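Local coordinates for PTS-dependent dihydroxyacetone kinase operon regulatory protein (Escherichia coli, PDB 4LRZ), which activates transcription of the dhaKLM operon from a sigma-70 promoter and represses its own expression, with the GAF-PAS sensor region present here, at residues Trp20-Asn24 with Asp133-Lys137; Leu61-Trp65 with Arg87-Pro91. All blocks are in the same frame, centred on the assembly; numbering follows the deposited sequence.

How the interactions relate
From the N terminus, helix 14-26 comes first and carries W20-N24. Further on, after helix 40-49, helix 51-66 holds L61-W65. The chain then enters the antiparallel sheet of the GAF domain through strands 74-79 and 84-89. At R87-P91, interaction 2 closes a short loop of 21 residues, tying helix 51-66 to an outermost strand of that sheet. The chain runs on to strand 128-131, the other outermost strand. In the loop after it, D133-K137 returns to helix 14-26, and interaction 1 closes a loop of 108 residues. The smaller loop lies wholly within the larger one. Interactions 1 and 2 do not touch; the centres of interactions 1 and 2 are about 28 Å apart.

Interaction 1. Residues Trp20-Asn24 with Asp133-Lys137; sequences WERCN and DQHFK
The indole of W20 does two jobs at once: its edge donates a hydrogen bond to a loop carbonyl, and its face receives the edge of F136. The contact joins the N-terminal helix 14-26 to the loop between strands 128-131 and 143-151 of the GAF sheet. W20-N24 is regular helix, with N24 N hydrogen-bonded to W20 O at 2.9 Å. D133 and Q134 end a 3-10 segment. H135 then turns extended (phi/psi -70/140), F136 returns to -65/-50, and K137 is extended again. The closest CA pair is W20 and F136, at 6.6 Å.

W20 takes chi1 m with chi2 near 10°. This brings NE1 to 2.9 Å from Q134 O, with an N-H...O angle of 147°. W20 CZ2 lies 3.3 Å from D133 O. F136 takes chi1 t with chi2 near 82°. Its ring and the five-membered ring of W20 form a T-shaped pair, with centroids 5.9 Å apart and planes at 67°. R29 makes cation-pi contacts with both aromatics. C23, chi1 m, covers one face of the F136 ring. Its CB makes a CH-pi contact 3.7 Å from the ring centroid, and its SG lies 4.7 Å from the same ring centroid, obliquely, a sulfur-aromatic contact. At the ring edge, N24 OD1 lies 3.7 Å from F136 CE1.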
loop_
_atom_site.group_PDB
_atom_site.type_symbol
_atom_site.label_atom_id
_atom_site.label_comp_id
_atom_site.label_asym_id
_atom_site.label_seq_id
_atom_site.Cartn_x
_atom_site.Cartn_y
_atom_site.Cartn_z
ATOM N N TRP F 20 21.536 29.747 1.437
ATOM C CA TRP F 20 21.966 31.051 1.915
ATOM C C TRP F 20 22.146 32.064 0.792
ATOM O O TRP F 20 21.725 33.194 0.945
ATOM C CB TRP F 20 23.244 30.929 2.689
ATOM C CG TRP F 20 23.098 30.375 4.073
ATOM C CD1 TRP F 20 21.983 29.798 4.639
ATOM C CD2 TRP F 20 24.142 30.272 5.053
ATOM N NE1 TRP F 20 22.265 29.389 5.916
ATOM C CE2 TRP F 20 23.577 29.659 6.201
ATOM C CE3 TRP F 20 25.497 30.668 5.084
ATOM C CZ2 TRP F 20 24.320 29.431 7.380
ATOM C CZ3 TRP F 20 26.244 30.423 6.253
ATOM C CH2 TRP F 20 25.652 29.803 7.384
ATOM N N GLU F 21 22.743 31.661 -0.333
ATOM C CA GLU F 21 22.870 32.576 -1.493
ATOM C C GLU F 21 21.517 33.040 -2.036
ATOM O O GLU F 21 21.420 34.159 -2.489
ATOM C CB GLU F 21 23.694 32.000 -2.674
ATOM C CG GLU F 21 25.178 31.633 -2.398
ATOM C CD GLU F 21 25.904 30.979 -3.633
ATOM O OE1 GLU F 21 25.207 30.440 -4.555
ATOM O OE2 GLU F 21 27.177 31.005 -3.676
ATOM N N ARG F 22 20.486 32.190 -2.017
ATOM C CA ARG F 22 19.147 32.616 -2.482
ATOM C C ARG F 22 18.529 33.599 -1.491
ATOM O O ARG F 22 17.943 34.617 -1.874
ATOM C CB ARG F 22 18.218 31.425 -2.700
ATOM C CG ARG F 22 18.712 30.416 -3.752
ATOM C CD ARG F 22 17.615 29.356 -4.066
ATOM N NE ARG F 22 17.301 28.469 -2.936
ATOM C CZ ARG F 22 17.940 27.320 -2.686
ATOM N NH1 ARG F 22 18.935 26.907 -3.480
ATOM N NH2 ARG F 22 17.585 26.579 -1.636
ATOM N N CYS F 23 18.697 33.291 -0.211
ATOM C CA CYS F 23 18.161 34.116 0.880
ATOM C C CYS F 23 18.835 35.491 1.003
ATOM O O CYS F 23 18.208 36.453 1.446
ATOM C CB CYS F 23 18.270 33.366 2.214
ATOM S SG CYS F 23 17.149 31.920 2.447
ATOM N N ASN F 24 20.110 35.553 0.611
ATOM C CA ASN F 24 20.928 36.766 0.632
ATOM C C ASN F 24 20.375 37.916 -0.219
ATOM O O ASN F 24 20.542 39.069 0.134
ATOM C CB ASN F 24 22.353 36.443 0.158
ATOM C CG ASN F 24 23.275 36.120 1.297
ATOM O OD1 ASN F 24 23.065 36.580 2.421
ATOM N ND2 ASN F 24 24.307 35.321 1.026
ATOM N N ASP F 133 22.795 27.640 13.837
ATOM C CA ASP F 133 23.180 28.696 12.893
ATOM C C ASP F 133 23.350 28.262 11.424
ATOM O O ASP F 133 23.772 29.081 10.593
ATOM C CB ASP F 133 24.410 29.492 13.405
ATOM C CG ASP F 133 25.691 28.655 13.497
ATOM O OD1 ASP F 133 25.639 27.403 13.614
ATOM O OD2 ASP F 133 26.781 29.277 13.484
ATOM N N GLN F 134 23.007 27.002 11.104
ATOM C CA GLN F 134 22.722 26.646 9.689
ATOM C C GLN F 134 21.468 27.383 9.212
ATOM O O GLN F 134 21.287 27.572 8.008
ATOM C CB GLN F 134 22.471 25.135 9.484
ATOM C CG GLN F 134 23.611 24.218 9.878
ATOM C CD GLN F 134 23.207 22.733 9.792
ATOM O OE1 GLN F 134 22.145 22.345 10.276
ATOM N NE2 GLN F 134 24.041 21.915 9.168
ATOM N N HIS F 135 20.581 27.745 10.145
ATOM C CA HIS F 135 19.376 28.488 9.802
ATOM C C HIS F 135 19.765 29.932 9.389
ATOM O O HIS F 135 20.634 30.549 10.004
ATOM C CB HIS F 135 18.375 28.503 10.960
ATOM C CG HIS F 135 17.729 27.166 11.223
ATOM N ND1 HIS F 135 17.942 26.447 12.379
ATOM C CD2 HIS F 135 16.868 26.428 10.480
ATOM C CE1 HIS F 135 17.284 25.305 12.313
ATOM N NE2 HIS F 135 16.607 25.283 11.181
ATOM N N PHE F 136 19.124 30.472 8.358
ATOM C CA PHE F 136 19.445 31.847 7.938
ATOM C C PHE F 136 19.062 32.873 9.012
ATOM O O PHE F 136 19.865 33.721 9.398
ATOM C CB PHE F 136 18.772 32.157 6.613
ATOM C CG PHE F 136 19.187 33.481 6.007
ATOM C CD1 PHE F 136 20.387 33.587 5.273
ATOM C CD2 PHE F 136 18.381 34.619 6.151
ATOM C CE1 PHE F 136 20.772 34.797 4.691
ATOM C CE2 PHE F 136 18.765 35.841 5.554
ATOM C CZ PHE F 136 19.962 35.921 4.840
ATOM N N LYS F 137 17.835 32.765 9.496
ATOM C CA LYS F 137 17.261 33.657 10.498
ATOM C C LYS F 137 17.755 33.327 11.873
ATOM O O LYS F 137 17.623 32.183 12.308
ATOM C CB LYS F 137 15.738 33.503 10.507
ATOM C CG LYS F 137 15.089 33.897 9.221
ATOM C CD LYS F 137 15.340 35.342 8.922
ATOM C CE LYS F 137 14.213 35.933 8.105
ATOM N NZ LYS F 137 14.282 37.434 8.050
#

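Interaction 2. Residues Leu61-Trp65 with Arg87-Pro91; sequences LEDAW and RNGDP
L61-W65 is helix, with W65 N hydrogen-bonded to L61 O at 3.0 Å. R87-G89 is the end of a strand. The two segments run nearly parallel: their axes cross at -21° and approach to 8.2 Å. The nearest CA pairs are E62 with N88 (7.2 Å) and W65 with G89 (5.9 Å). G89 has phi/psi 119/-150, where a CB would jam against the preceding carbonyl, so glycine is called for. D90 (-76/124) is at the N-cap of helix 91-99.

This is the GAF domain, with helix 51-66 packed over a face of the sheet at strand 84-89, outermost within this chain. L61 points toward the strand and also packs on L75 and I77 of strand 74-79. N88, chi1 p, points its CB at the helix, beside the L61 and E62 backbone. W65, chi1 t and chi2 -126°, sets one indole face against the backbone at G89-D90. The G89 CA makes a CH-pi contact 3.7 Å from the centroid of the six-membered ring. The CA-to-CB bond of E62 points away from the strand; outside the two segments, its OE2 forms a salt bridge with a basic side chain of the DhaL chain. D63 OD1 pairs with R183 of the second DhaR subunit. The D90 side chain caps a backbone N just past the segment, and its OD2 is hydrogen-bonded to T93 OG1. W65 CZ2 is 3.5 Å from D90 N.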
loop_
_atom_site.group_PDB
_atom_site.type_symbol
_atom_site.label_atom_id
_atom_site.label_comp_id
_atom_site.label_asym_id
_atom_site.label_seq_id
_atom_site.Cartn_x
_atom_site.Cartn_y
_atom_site.Cartn_z
ATOM N N LEU F 61 1.131 10.698 13.008
ATOM C CA LEU F 61 1.788 11.657 13.873
ATOM C C LEU F 61 1.359 11.540 15.324
ATOM O O LEU F 61 2.202 11.647 16.212
ATOM C CB LEU F 61 1.605 13.091 13.337
ATOM C CG LEU F 61 2.857 13.650 12.668
ATOM C CD1 LEU F 61 3.503 12.695 11.741
ATOM C CD2 LEU F 61 2.627 15.016 11.925
ATOM N N GLU F 62 0.065 11.425 15.575
ATOM C CA GLU F 62 -0.421 11.015 16.912
ATOM C C GLU F 62 0.303 9.800 17.472
ATOM O O GLU F 62 0.723 9.828 18.626
ATOM C CB GLU F 62 -1.942 10.736 16.940
ATOM C CG GLU F 62 -2.697 12.054 16.726
ATOM C CD GLU F 62 -4.090 11.869 16.166
ATOM O OE1 GLU F 62 -4.712 12.908 15.776
ATOM O OE2 GLU F 62 -4.561 10.695 16.138
ATOM N N ASP F 63 0.440 8.762 16.655
ATOM C CA ASP F 63 1.157 7.567 17.054
ATOM C C ASP F 63 2.650 7.835 17.314
ATOM O O ASP F 63 3.220 7.274 18.250
ATOM C CB ASP F 63 0.975 6.452 16.015
ATOM C CG ASP F 63 -0.492 5.917 15.948
ATOM O OD1 ASP F 63 -0.731 4.916 15.237
ATOM O OD2 ASP F 63 -1.420 6.473 16.600
ATOM N N ALA F 64 3.289 8.682 16.508
ATOM C CA ALA F 64 4.730 8.888 16.684
ATOM C C ALA F 64 4.894 9.564 18.021
ATOM O O ALA F 64 5.783 9.213 18.778
ATOM C CB ALA F 64 5.356 9.741 15.568
ATOM N N TRP F 65 3.997 10.498 18.312
ATOM C CA TRP F 65 4.045 11.258 19.568
ATOM C C TRP F 65 3.867 10.342 20.792
ATOM O O TRP F 65 4.670 10.371 21.726
ATOM C CB TRP F 65 3.000 12.390 19.560
ATOM C CG TRP F 65 2.943 13.134 20.833
ATOM C CD1 TRP F 65 1.843 13.353 21.603
ATOM C CD2 TRP F 65 4.051 13.735 21.520
ATOM N NE1 TRP F 65 2.196 14.057 22.728
ATOM C CE2 TRP F 65 3.543 14.313 22.697
ATOM C CE3 TRP F 65 5.421 13.843 21.245
ATOM C CZ2 TRP F 65 4.364 14.987 23.625
ATOM C CZ3 TRP F 65 6.234 14.495 22.163
ATOM C CH2 TRP F 65 5.700 15.058 23.348
ATOM N N ARG F 87 -0.452 20.456 13.624
ATOM C CA ARG F 87 0.642 20.376 14.579
ATOM C C ARG F 87 0.260 19.489 15.772
ATOM O O ARG F 87 -0.878 19.514 16.218
ATOM C CB ARG F 87 0.955 21.785 15.106
ATOM C CG ARG F 87 1.285 22.796 14.017
ATOM C CD ARG F 87 0.500 24.092 14.175
ATOM N NE ARG F 87 0.705 24.657 15.483
ATOM C CZ ARG F 87 -0.188 24.617 16.464
ATOM N NH1 ARG F 87 -1.398 24.057 16.276
ATOM N NH2 ARG F 87 0.130 25.162 17.622
ATOM N N ASN F 88 1.197 18.741 16.323
ATOM C CA ASN F 88 0.922 18.053 17.580
ATOM C C ASN F 88 2.235 17.817 18.271
ATOM O O ASN F 88 3.271 18.241 17.737
ATOM C CB ASN F 88 0.104 16.755 17.392
ATOM C CG ASN F 88 0.888 15.684 16.719
ATOM O OD1 ASN F 88 0.956 14.544 17.183
ATOM N ND2 ASN F 88 1.510 16.034 15.631
ATOM N N GLY F 89 2.206 17.199 19.459
ATOM C CA GLY F 89 3.422 17.049 20.256
ATOM C C GLY F 89 3.305 17.744 21.612
ATOM O O GLY F 89 2.223 17.855 22.182
ATOM N N ASP F 90 4.423 18.207 22.137
ATOM C CA ASP F 90 4.433 18.747 23.477
ATOM C C ASP F 90 3.825 20.153 23.546
ATOM O O ASP F 90 4.278 21.064 22.847
ATOM C CB ASP F 90 5.861 18.758 24.014
ATOM C CG ASP F 90 5.989 19.553 25.280
ATOM O OD1 ASP F 90 5.435 19.135 26.306
ATOM O OD2 ASP F 90 6.654 20.599 25.259
ATOM N N PRO F 91 2.801 20.323 24.390
ATOM C CA PRO F 91 2.075 21.602 24.599
ATOM C C PRO F 91 2.989 22.851 24.714
ATOM O O PRO F 91 2.834 23.850 23.941
ATOM C CB PRO F 91 1.276 21.356 25.890
ATOM C CG PRO F 91 1.089 19.827 25.961
ATOM C CD PRO F 91 2.254 19.205 25.205
#